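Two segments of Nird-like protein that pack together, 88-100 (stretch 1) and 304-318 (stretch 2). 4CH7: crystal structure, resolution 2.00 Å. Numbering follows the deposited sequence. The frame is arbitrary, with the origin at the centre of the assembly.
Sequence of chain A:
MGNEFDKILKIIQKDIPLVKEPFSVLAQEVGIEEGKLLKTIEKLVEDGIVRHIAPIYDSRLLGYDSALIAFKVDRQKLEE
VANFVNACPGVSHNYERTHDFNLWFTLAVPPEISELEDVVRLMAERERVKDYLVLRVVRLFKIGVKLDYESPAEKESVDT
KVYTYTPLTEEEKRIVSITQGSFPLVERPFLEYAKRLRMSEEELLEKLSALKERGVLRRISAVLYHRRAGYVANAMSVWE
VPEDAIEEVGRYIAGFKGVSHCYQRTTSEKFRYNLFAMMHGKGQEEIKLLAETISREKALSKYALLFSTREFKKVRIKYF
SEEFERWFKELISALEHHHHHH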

ATOM      1  N   CYS A  88       5.158  13.270  -7.677  1.00 61.81           N
ATOM      2  CA  CYS A  88       4.163  13.366  -6.616  1.00 67.85           C
ATOM      3  C   CYS A  88       4.500  12.443  -5.452  1.00 61.94           C
ATOM      4  O   CYS A  88       4.627  11.231  -5.632  1.00 65.32           O
ATOM      5  CB  CYS A  88       2.767  13.049  -7.145  1.00 62.89           C
ATOM      6  SG  CYS A  88       1.473  13.167  -5.894  1.00 57.62           S
ATOM      7  N   PRO A  89       4.647  13.022  -4.250  1.00 61.64           N
ATOM      8  CA  PRO A  89       4.972  12.287  -3.023  1.00 58.84           C
ATOM      9  C   PRO A  89       3.841  11.352  -2.613  1.00 63.53           C
ATOM     10  O   PRO A  89       4.060  10.452  -1.803  1.00 65.71           O
ATOM     11  CB  PRO A  89       5.130  13.401  -1.980  1.00 64.61           C
ATOM     12  CG  PRO A  89       5.402  14.652  -2.779  1.00 67.27           C
ATOM     13  CD  PRO A  89       4.583  14.475  -4.021  1.00 64.71           C
ATOM     14  N   GLY A  90       2.648  11.569  -3.162  1.00 63.50           N
ATOM     15  CA  GLY A  90       1.502  10.733  -2.849  1.00 59.56           C
ATOM     16  C   GLY A  90       1.329   9.542  -3.777  1.00 53.12           C
ATOM     17  O   GLY A  90       0.440   8.712  -3.567  1.00 51.30           O
ATOM     18  N   VAL A  91       2.170   9.461  -4.805  1.00 58.07           N
ATOM     19  CA  VAL A  91       2.146   8.329  -5.727  1.00 53.99           C
ATOM     20  C   VAL A  91       3.094   7.230  -5.248  1.00 57.58           C
ATOM     21  O   VAL A  91       4.304   7.441  -5.168  1.00 56.88           O
ATOM     22  CB  VAL A  91       2.509   8.750  -7.162  1.00 56.88           C
ATOM     23  CG1 VAL A  91       2.615   7.529  -8.062  1.00 59.69           C
ATOM     24  CG2 VAL A  91       1.470   9.719  -7.700  1.00 53.44           C
ATOM     25  N   SER A  92       2.538   6.064  -4.925  1.00 62.28           N
ATOM     26  CA  SER A  92       3.323   4.952  -4.388  1.00 58.75           C
ATOM     27  C   SER A  92       3.851   4.046  -5.497  1.00 63.25           C
ATOM     28  O   SER A  92       5.057   3.820  -5.606  1.00 68.54           O
ATOM     29  CB  SER A  92       2.484   4.136  -3.404  1.00 50.29           C
ATOM     30  OG  SER A  92       1.317   3.627  -4.025  1.00 56.32           O
ATOM     31  N   HIS A  93       2.941   3.530  -6.315  1.00 58.32           N
ATOM     32  CA  HIS A  93       3.323   2.709  -7.452  1.00 61.59           C
ATOM     33  C   HIS A  93       2.946   3.421  -8.739  1.00 64.77           C
ATOM     34  O   HIS A  93       1.925   4.103  -8.792  1.00 57.99           O
ATOM     35  CB  HIS A  93       2.626   1.350  -7.388  1.00 65.36           C
ATOM     36  CG  HIS A  93       2.775   0.658  -6.070  1.00 70.06           C
ATOM     37  ND1 HIS A  93       3.877  -0.106  -5.753  1.00 72.80           N
ATOM     38  CD2 HIS A  93       1.963   0.619  -4.988  1.00 74.70           C
ATOM     39  CE1 HIS A  93       3.736  -0.586  -4.529  1.00 73.43           C
ATOM     40  NE2 HIS A  93       2.585  -0.164  -4.044  1.00 77.01           N
ATOM     41  N   ASN A  94       3.775   3.275  -9.768  1.00 56.62           N
ATOM     42  CA  ASN A  94       3.449   3.794 -11.093  1.00 55.32           C
ATOM     43  C   ASN A  94       3.874   2.792 -12.157  1.00 62.18           C
ATOM     44  O   ASN A  94       5.016   2.330 -12.163  1.00 60.61           O
ATOM     45  CB  ASN A  94       4.114   5.152 -11.339  1.00 54.76           C
ATOM     46  CG  ASN A  94       3.647   5.809 -12.632  1.00 58.36           C
ATOM     47  OD1 ASN A  94       2.638   5.413 -13.214  1.00 63.01           O
ATOM     48  ND2 ASN A  94       4.377   6.822 -13.078  1.00 56.53           N
ATOM     49  N   TYR A  95       2.955   2.460 -13.057  1.00 58.65           N
ATOM     50  CA  TYR A  95       3.211   1.418 -14.038  1.00 63.55           C
ATOM     51  C   TYR A  95       2.734   1.789 -15.431  1.00 61.06           C
ATOM     52  O   TYR A  95       1.722   2.475 -15.597  1.00 51.85           O
ATOM     53  CB  TYR A  95       2.543   0.112 -13.602  1.00 63.79           C
ATOM     54  CG  TYR A  95       3.204  -0.545 -12.417  1.00 67.28           C
ATOM     55  CD1 TYR A  95       4.357  -1.297 -12.578  1.00 74.29           C
ATOM     56  CD2 TYR A  95       2.675  -0.421 -11.139  1.00 62.66           C
ATOM     57  CE1 TYR A  95       4.970  -1.900 -11.503  1.00 72.11           C
ATOM     58  CE2 TYR A  95       3.284  -1.023 -10.055  1.00 71.57           C
ATOM     59  CZ  TYR A  95       4.433  -1.761 -10.243  1.00 78.87           C
ATOM     60  OH  TYR A  95       5.048  -2.365  -9.171  1.00 79.06           O
ATOM     61  N   GLU A  96       3.481   1.337 -16.432  1.00 52.61           N
ATOM     62  CA  GLU A  96       2.983   1.336 -17.795  1.00 55.79           C
ATOM     63  C   GLU A  96       2.311  -0.006 -18.024  1.00 55.26           C
ATOM     64  O   GLU A  96       2.898  -1.056 -17.750  1.00 64.30           O
ATOM     65  CB  GLU A  96       4.111   1.529 -18.801  1.00 57.06           C
ATOM     66  CG  GLU A  96       3.657   1.366 -20.244  1.00 64.48           C
ATOM     67  CD  GLU A  96       4.786   1.528 -21.232  1.00 72.33           C
ATOM     68  OE1 GLU A  96       5.846   2.057 -20.845  1.00 71.76           O
ATOM     69  OE2 GLU A  96       4.609   1.127 -22.399  1.00 80.57           O
ATOM     70  N   ARG A  97       1.076   0.026 -18.511  1.00 51.27           N
ATOM     71  CA  ARG A  97       0.318  -1.202 -18.700  1.00 53.19           C
ATOM     72  C   ARG A  97      -0.251  -1.337 -20.107  1.00 61.50           C
ATOM     73  O   ARG A  97      -0.389  -0.353 -20.833  1.00 55.71           O
ATOM     74  CB  ARG A  97      -0.787  -1.324 -17.647  1.00 59.11           C
ATOM     75  CG  ARG A  97      -0.259  -1.370 -16.221  1.00 56.72           C
ATOM     76  CD  ARG A  97      -1.340  -1.703 -15.205  1.00 60.33           C
ATOM     77  NE  ARG A  97      -0.801  -1.734 -13.848  1.00 50.82           N
ATOM     78  CZ  ARG A  97      -0.194  -2.789 -13.314  1.00 65.81           C
ATOM     79  NH1 ARG A  97      -0.046  -3.901 -14.021  1.00 54.45           N
ATOM     80  NH2 ARG A  97       0.270  -2.734 -12.074  1.00 57.39           N
ATOM     81  N   THR A  98      -0.566  -2.573 -20.483  1.00 57.23           N
ATOM     82  CA  THR A  98      -1.142  -2.867 -21.789  1.00 56.43           C
ATOM     83  C   THR A  98      -2.652  -2.654 -21.762  1.00 59.61           C
ATOM     84  O   THR A  98      -3.414  -3.554 -21.395  1.00 55.32           O
ATOM     85  CB  THR A  98      -0.842  -4.313 -22.221  1.00 65.22           C
ATOM     86  OG1 THR A  98      -1.552  -5.226 -21.373  1.00 57.34           O
ATOM     87  CG2 THR A  98       0.648  -4.599 -22.127  1.00 51.70           C
ATOM     88  N   HIS A  99      -3.073  -1.454 -22.152  1.00 63.67           N
ATOM     89  CA  HIS A  99      -4.480  -1.063 -22.140  1.00 61.11           C
ATOM     90  C   HIS A  99      -4.593   0.314 -22.784  1.00 61.55           C
ATOM     91  O   HIS A  99      -3.593   1.025 -22.901  1.00 57.69           O
ATOM     92  CB  HIS A  99      -5.006  -1.009 -20.701  1.00 61.76           C
ATOM     93  CG  HIS A  99      -6.499  -0.977 -20.595  1.00 64.64           C
ATOM     94  ND1 HIS A  99      -7.214   0.195 -20.465  1.00 61.28           N
ATOM     95  CD2 HIS A  99      -7.415  -1.977 -20.578  1.00 63.99           C
ATOM     96  CE1 HIS A  99      -8.504  -0.084 -20.383  1.00 60.71           C
ATOM     97  NE2 HIS A  99      -8.651  -1.395 -20.449  1.00 66.84           N
ATOM     98  N   ASP A 100      -5.798   0.691 -23.206  1.00 65.16           N
ATOM     99  CA  ASP A 100      -6.026   2.023 -23.766  1.00 67.95           C
ATOM    100  C   ASP A 100      -5.603   3.092 -22.761  1.00 63.16           C
ATOM    101  O   ASP A 100      -5.027   4.120 -23.128  1.00 63.07           O
ATOM    102  CB  ASP A 100      -7.487   2.202 -24.179  1.00 67.42           C
ATOM    103  CG  ASP A 100      -7.794   1.577 -25.526  1.00 83.39           C
ATOM    104  OD1 ASP A 100      -7.246   0.493 -25.823  1.00 84.91           O
ATOM    105  OD2 ASP A 100      -8.580   2.174 -26.292  1.00 87.70           O
ATOM    106  N   ALA A 304      -9.979  -8.376 -18.749  1.00 51.39           N
ATOM    107  CA  ALA A 304      -8.851  -7.835 -19.492  1.00 50.95           C
ATOM    108  C   ALA A 304      -7.558  -8.058 -18.722  1.00 54.62           C
ATOM    109  O   ALA A 304      -7.544  -8.015 -17.490  1.00 53.79           O
ATOM    110  CB  ALA A 304      -9.053  -6.355 -19.764  1.00 57.59           C
ATOM    111  N   LEU A 305      -6.475  -8.298 -19.453  1.00 55.35           N
ATOM    112  CA  LEU A 305      -5.167  -8.474 -18.834  1.00 50.56           C
ATOM    113  C   LEU A 305      -4.296  -7.247 -19.076  1.00 56.43           C
ATOM    114  O   LEU A 305      -3.845  -7.005 -20.199  1.00 61.36           O
ATOM    115  CB  LEU A 305      -4.481  -9.735 -19.364  1.00 44.19           C
ATOM    116  CG  LEU A 305      -5.174 -11.057 -19.027  1.00 56.40           C
ATOM    117  CD1 LEU A 305      -4.390 -12.248 -19.563  1.00 56.91           C
ATOM    118  CD2 LEU A 305      -5.379 -11.182 -17.531  1.00 48.70           C
ATOM    119  N   LEU A 306      -4.074  -6.472 -18.021  1.00 53.33           N
ATOM    120  CA  LEU A 306      -3.260  -5.270 -18.119  1.00 54.53           C
ATOM    121  C   LEU A 306      -1.841  -5.568 -17.645  1.00 50.67           C
ATOM    122  O   LEU A 306      -1.519  -5.401 -16.467  1.00 46.13           O
ATOM    123  CB  LEU A 306      -3.876  -4.121 -17.310  1.00 52.44           C
ATOM    124  CG  LEU A 306      -5.141  -3.453 -17.867  1.00 49.18           C
ATOM    125  CD1 LEU A 306      -6.374  -4.326 -17.694  1.00 51.89           C
ATOM    126  CD2 LEU A 306      -5.359  -2.096 -17.222  1.00 56.33           C
ATOM    127  N   PHE A 307      -0.999  -6.013 -18.573  1.00 58.96           N
ATOM    128  CA  PHE A 307       0.368  -6.403 -18.248  1.00 60.37           C
ATOM    129  C   PHE A 307       1.240  -5.211 -17.879  1.00 66.11           C
ATOM    130  O   PHE A 307       1.201  -4.174 -18.538  1.00 65.07           O
ATOM    131  CB  PHE A 307       1.000  -7.158 -19.421  1.00 61.03           C
ATOM    132  CG  PHE A 307       0.382  -8.503 -19.682  1.00 58.62           C
ATOM    133  CD1 PHE A 307       0.865  -9.635 -19.044  1.00 56.68           C
ATOM    134  CD2 PHE A 307      -0.676  -8.637 -20.573  1.00 60.35           C
ATOM    135  CE1 PHE A 307       0.301 -10.880 -19.280  1.00 64.11           C
ATOM    136  CE2 PHE A 307      -1.245  -9.879 -20.816  1.00 67.15           C
ATOM    137  CZ  PHE A 307      -0.755 -11.002 -20.167  1.00 67.87           C
ATOM    138  N   SER A 308       2.028  -5.371 -16.820  1.00 61.25           N
ATOM    139  CA  SER A 308       3.006  -4.364 -16.429  1.00 64.37           C
ATOM    140  C   SER A 308       4.234  -4.469 -17.329  1.00 69.54           C
ATOM    141  O   SER A 308       4.982  -5.442 -17.253  1.00 68.68           O
ATOM    142  CB  SER A 308       3.400  -4.547 -14.961  1.00 68.27           C
ATOM    143  OG  SER A 308       4.632  -3.909 -14.673  1.00 75.36           O
ATOM    144  N   THR A 309       4.429  -3.477 -18.193  1.00 65.17           N
ATOM    145  CA  THR A 309       5.557  -3.485 -19.121  1.00 74.48           C
ATOM    146  C   THR A 309       6.662  -2.526 -18.685  1.00 71.57           C
ATOM    147  O   THR A 309       7.754  -2.522 -19.258  1.00 66.54           O
ATOM    148  CB  THR A 309       5.113  -3.169 -20.565  1.00 75.51           C
ATOM    149  OG1 THR A 309       4.371  -1.943 -20.587  1.00 73.90           O
ATOM    150  CG2 THR A 309       4.240  -4.291 -21.104  1.00 78.28           C
ATOM    151  N   ARG A 310       6.366  -1.719 -17.668  1.00 67.38           N
ATOM    152  CA  ARG A 310       7.347  -0.818 -17.063  1.00 66.82           C
ATOM    153  C   ARG A 310       6.997  -0.501 -15.612  1.00 71.45           C
ATOM    154  O   ARG A 310       5.821  -0.396 -15.257  1.00 70.25           O
ATOM    155  CB  ARG A 310       7.465   0.494 -17.849  1.00 67.99           C
ATOM    156  CG  ARG A 310       8.452   0.466 -19.002  1.00 78.71           C
ATOM    157  CD  ARG A 310       9.020   1.848 -19.302  1.00 74.47           C
ATOM    158  NE  ARG A 310       9.924   2.310 -18.251  1.00 74.55           N
ATOM    159  CZ  ARG A 310      10.759   3.336 -18.380  1.00 82.67           C
ATOM    160  NH1 ARG A 310      10.809   4.016 -19.517  1.00 79.17           N
ATOM    161  NH2 ARG A 310      11.543   3.687 -17.370  1.00 84.21           N
ATOM    162  N   GLU A 311       8.022  -0.355 -14.778  1.00 66.72           N
ATOM    163  CA  GLU A 311       7.835   0.112 -13.408  1.00 68.93           C
ATOM    164  C   GLU A 311       8.587   1.422 -13.212  1.00 75.42           C
ATOM    165  O   GLU A 311       9.816   1.436 -13.113  1.00 69.59           O
ATOM    166  CB  GLU A 311       8.311  -0.930 -12.391  1.00 74.88           C
ATOM    167  CG  GLU A 311       8.125  -0.501 -10.937  1.00 77.43           C
ATOM    168  CD  GLU A 311       8.239  -1.660  -9.964  1.00 82.70           C
ATOM    169  OE1 GLU A 311       9.229  -2.415 -10.045  1.00 76.93           O
ATOM    170  OE2 GLU A 311       7.330  -1.818  -9.124  1.00 83.35           O
ATOM    171  N   PHE A 312       7.844   2.522 -13.165  1.00 61.31           N
ATOM    172  CA  PHE A 312       8.443   3.843 -13.032  1.00 62.23           C
ATOM    173  C   PHE A 312       8.747   4.175 -11.583  1.00 61.94           C
ATOM    174  O   PHE A 312       9.620   4.998 -11.296  1.00 72.07           O
ATOM    175  CB  PHE A 312       7.513   4.906 -13.613  1.00 63.92           C
ATOM    176  CG  PHE A 312       7.299   4.776 -15.089  1.00 64.13           C
ATOM    177  CD1 PHE A 312       8.323   5.076 -15.975  1.00 71.83           C
ATOM    178  CD2 PHE A 312       6.076   4.360 -15.593  1.00 63.67           C
ATOM    179  CE1 PHE A 312       8.135   4.958 -17.338  1.00 75.50           C
ATOM    180  CE2 PHE A 312       5.879   4.241 -16.955  1.00 61.38           C
ATOM    181  CZ  PHE A 312       6.914   4.538 -17.828  1.00 72.43           C
ATOM    182  N   LYS A 313       8.026   3.529 -10.673  1.00 61.83           N
ATOM    183  CA  LYS A 313       8.124   3.863  -9.263  1.00 65.86           C
ATOM    184  C   LYS A 313       7.472   2.800  -8.392  1.00 61.16           C
ATOM    185  O   LYS A 313       6.344   2.373  -8.651  1.00 59.07           O
ATOM    186  CB  LYS A 313       7.461   5.218  -9.011  1.00 62.02           C
ATOM    187  CG  LYS A 313       7.675   5.786  -7.619  1.00 68.92           C
ATOM    188  CD  LYS A 313       7.044   7.162  -7.520  1.00 66.17           C
ATOM    189  CE  LYS A 313       7.338   7.812  -6.185  1.00 70.90           C
ATOM    190  NZ  LYS A 313       6.734   9.167  -6.100  1.00 63.65           N
ATOM    191  N   LYS A 314       8.194   2.370  -7.365  1.00 70.39           N
ATOM    192  CA  LYS A 314       7.628   1.510  -6.338  1.00 71.64           C
ATOM    193  C   LYS A 314       8.262   1.859  -5.004  1.00 76.37           C
ATOM    194  O   LYS A 314       9.209   1.210  -4.560  1.00 78.32           O
ATOM    195  CB  LYS A 314       7.852   0.032  -6.650  1.00 68.12           C
ATOM    196  CG  LYS A 314       7.131  -0.899  -5.685  1.00 77.23           C
ATOM    197  CD  LYS A 314       7.528  -2.345  -5.892  1.00 74.47           C
ATOM    198  CE  LYS A 314       6.529  -3.277  -5.229  1.00 78.10           C
ATOM    199  NZ  LYS A 314       6.261  -2.911  -3.812  1.00 67.96           N
ATOM    200  N   VAL A 315       7.746   2.911  -4.384  1.00 76.72           N
ATOM    201  CA  VAL A 315       8.155   3.286  -3.044  1.00 74.04           C
ATOM    202  C   VAL A 315       6.915   3.181  -2.179  1.00 78.95           C
ATOM    203  O   VAL A 315       5.820   2.940  -2.687  1.00 84.40           O
ATOM    204  CB  VAL A 315       8.676   4.733  -3.004  1.00 72.11           C
ATOM    205  CG1 VAL A 315       9.729   4.947  -4.076  1.00 76.26           C
ATOM    206  CG2 VAL A 315       7.533   5.716  -3.196  1.00 81.16           C
ATOM    207  N   ARG A 316       7.079   3.343  -0.874  1.00 77.43           N
ATOM    208  CA  ARG A 316       5.919   3.526  -0.021  1.00 75.65           C
ATOM    209  C   ARG A 316       5.956   4.925   0.562  1.00 71.45           C
ATOM    210  O   ARG A 316       7.009   5.423   0.964  1.00 78.66           O
ATOM    211  CB  ARG A 316       5.847   2.473   1.078  1.00 77.82           C
ATOM    212  CG  ARG A 316       7.045   2.451   1.988  1.00 80.50           C
ATOM    213  CD  ARG A 316       6.799   1.542   3.167  1.00 89.30           C
ATOM    214  NE  ARG A 316       8.036   0.906   3.591  1.00 97.60           N
ATOM    215  CZ  ARG A 316       8.195   0.284   4.752  1.00 97.97           C
ATOM    216  NH1 ARG A 316       7.195   0.221   5.621  1.00 94.60           N
ATOM    217  NH2 ARG A 316       9.361  -0.268   5.042  1.00 92.41           N
ATOM    218  N   ILE A 317       4.792   5.559   0.587  1.00 69.42           N
ATOM    219  CA  ILE A 317       4.672   6.943   1.006  1.00 71.41           C
ATOM    220  C   ILE A 317       5.007   7.128   2.480  1.00 70.33           C
ATOM    221  O   ILE A 317       4.822   6.221   3.295  1.00 64.55           O
ATOM    222  CB  ILE A 317       3.248   7.463   0.757  1.00 68.53           C
ATOM    223  CG1 ILE A 317       2.223   6.574   1.468  1.00 65.94           C
ATOM    224  CG2 ILE A 317       2.950   7.501  -0.734  1.00 62.82           C
ATOM    225  CD1 ILE A 317       0.802   7.076   1.362  1.00 71.12           C
ATOM    226  N   LYS A 318       5.521   8.306   2.813  1.00 71.32           N
ATOM    227  CA  LYS A 318       5.646   8.708   4.202  1.00 66.35           C
ATOM    228  C   LYS A 318       4.427   9.559   4.514  1.00 70.64           C
ATOM    229  O   LYS A 318       4.107  10.490   3.773  1.00 71.41           O
ATOM    230  CB  LYS A 318       6.925   9.510   4.432  1.00 75.93           C
ATOM    231  CG  LYS A 318       8.176   8.851   3.876  1.00 73.41           C
ATOM    232  CD  LYS A 318       8.361   7.445   4.421  1.00 78.16           C
ATOM    233  CE  LYS A 318       8.749   7.459   5.890  1.00 80.25           C
ATOM    234  NZ  LYS A 318       9.065   6.092   6.389  1.00 70.56           N
TER

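Strand 91-97 of the Nird-like protein runs antiparallel to stretch 2, though twisted, its axis lying at 130° to that of strand 304-311, and together the stretches bury 1198 Å². The backbone ladder begins with Val 315 N to Ser 92 O (3.1 Å) and Asn 94 N to Lys 313 O (2.9 Å). It continues through Phe 312 N to Asn 94 O (3.0 Å), Glu 96 N to Arg 310 O (3.1 Å), Thr 309 N to Glu 96 O (2.9 Å) and Thr 98 N to Phe 307 O (3.1 Å). The register slips by one residue between Asn 94 and Tyr 95 and again between Glu 96 and Arg 97; at these bulges stretch 2 spends an extra residue, Phe 312 and Thr 309 respectively, yet each donates its amide to the ladder.

His 93, Tyr 95 and Arg 97 share one face with Lys 314, Glu 311 and Ser 308. Tyr 95 (chi1 m, chi2 -80°) brings its hydroxyl to the carboxylate of Glu 311, whose t, t chain extends to meet it: Tyr 95 OH donates to Glu 311 OE2 at a very short 2.3 Å. Arg 310 O sits at the edge of the Tyr 95 ring, 3.2 Å from Tyr 95 CD1. His 93, also m, brings ND1 to 3.3 Å from Lys 314 CG, an aliphatic neighbour; this nitrogen, buried by the contact, has no polar partner in the model. Arg 97 starts at m and then runs straight through t, t before turning at chi4 (-84°); its length lets NH1 reach Leu 306 O at 3.2 Å, a carbonyl lying at the edge of the guanidinium.

The other face carries Asn 94, Glu 96, Arg 310 and Lys 313. Lys 313, t at all four chi angles, is fully extended, so its amine reaches the turn from Cys 88 to Val 91: NZ makes a weak hydrogen bond to Val 91 O (3.1 Å) and lies 3.0 Å from Cys 88 O. That turn is itself closed by Val 91 N to Cys 88 O (3.1 Å). Glu 96 is extended as well (t, t) and packs along its length: CB lies 3.7 Å from Phe 312 CE2, CG 3.4 Å from Thr 309 OG1 and OE1 3.5 Å from Arg 310 CD. Phe 312 (m), its CA-to-CB bond directed toward stretch 1, also offers CB to Asn 94 ND2 at 3.7 Å.

Beyond the strand, Thr 98 adopts p, placing OG1 to accept from Phe 307 N (3.0 Å) at the edge of the Phe 307 ring, while its methyl CG2 meets Thr 309 CG2 at 3.7 Å. One small side chain thus serves both polar and apolar contacts. Thr 309, also p, adds a weak bond from OG1 to Glu 96 O (3.3 Å). His 99 CB rests 3.7 Å from Leu 306 CD2, part of a buried leucine that fills space with hydrocarbon. At the far end, the CA-to-CB bond of Ile 317 points toward stretch 1, and its CG2 methyl, one arm of the branch at CB, packs 3.3 Å from Pro 89 O and 4.3 Å from Ser 92 CB.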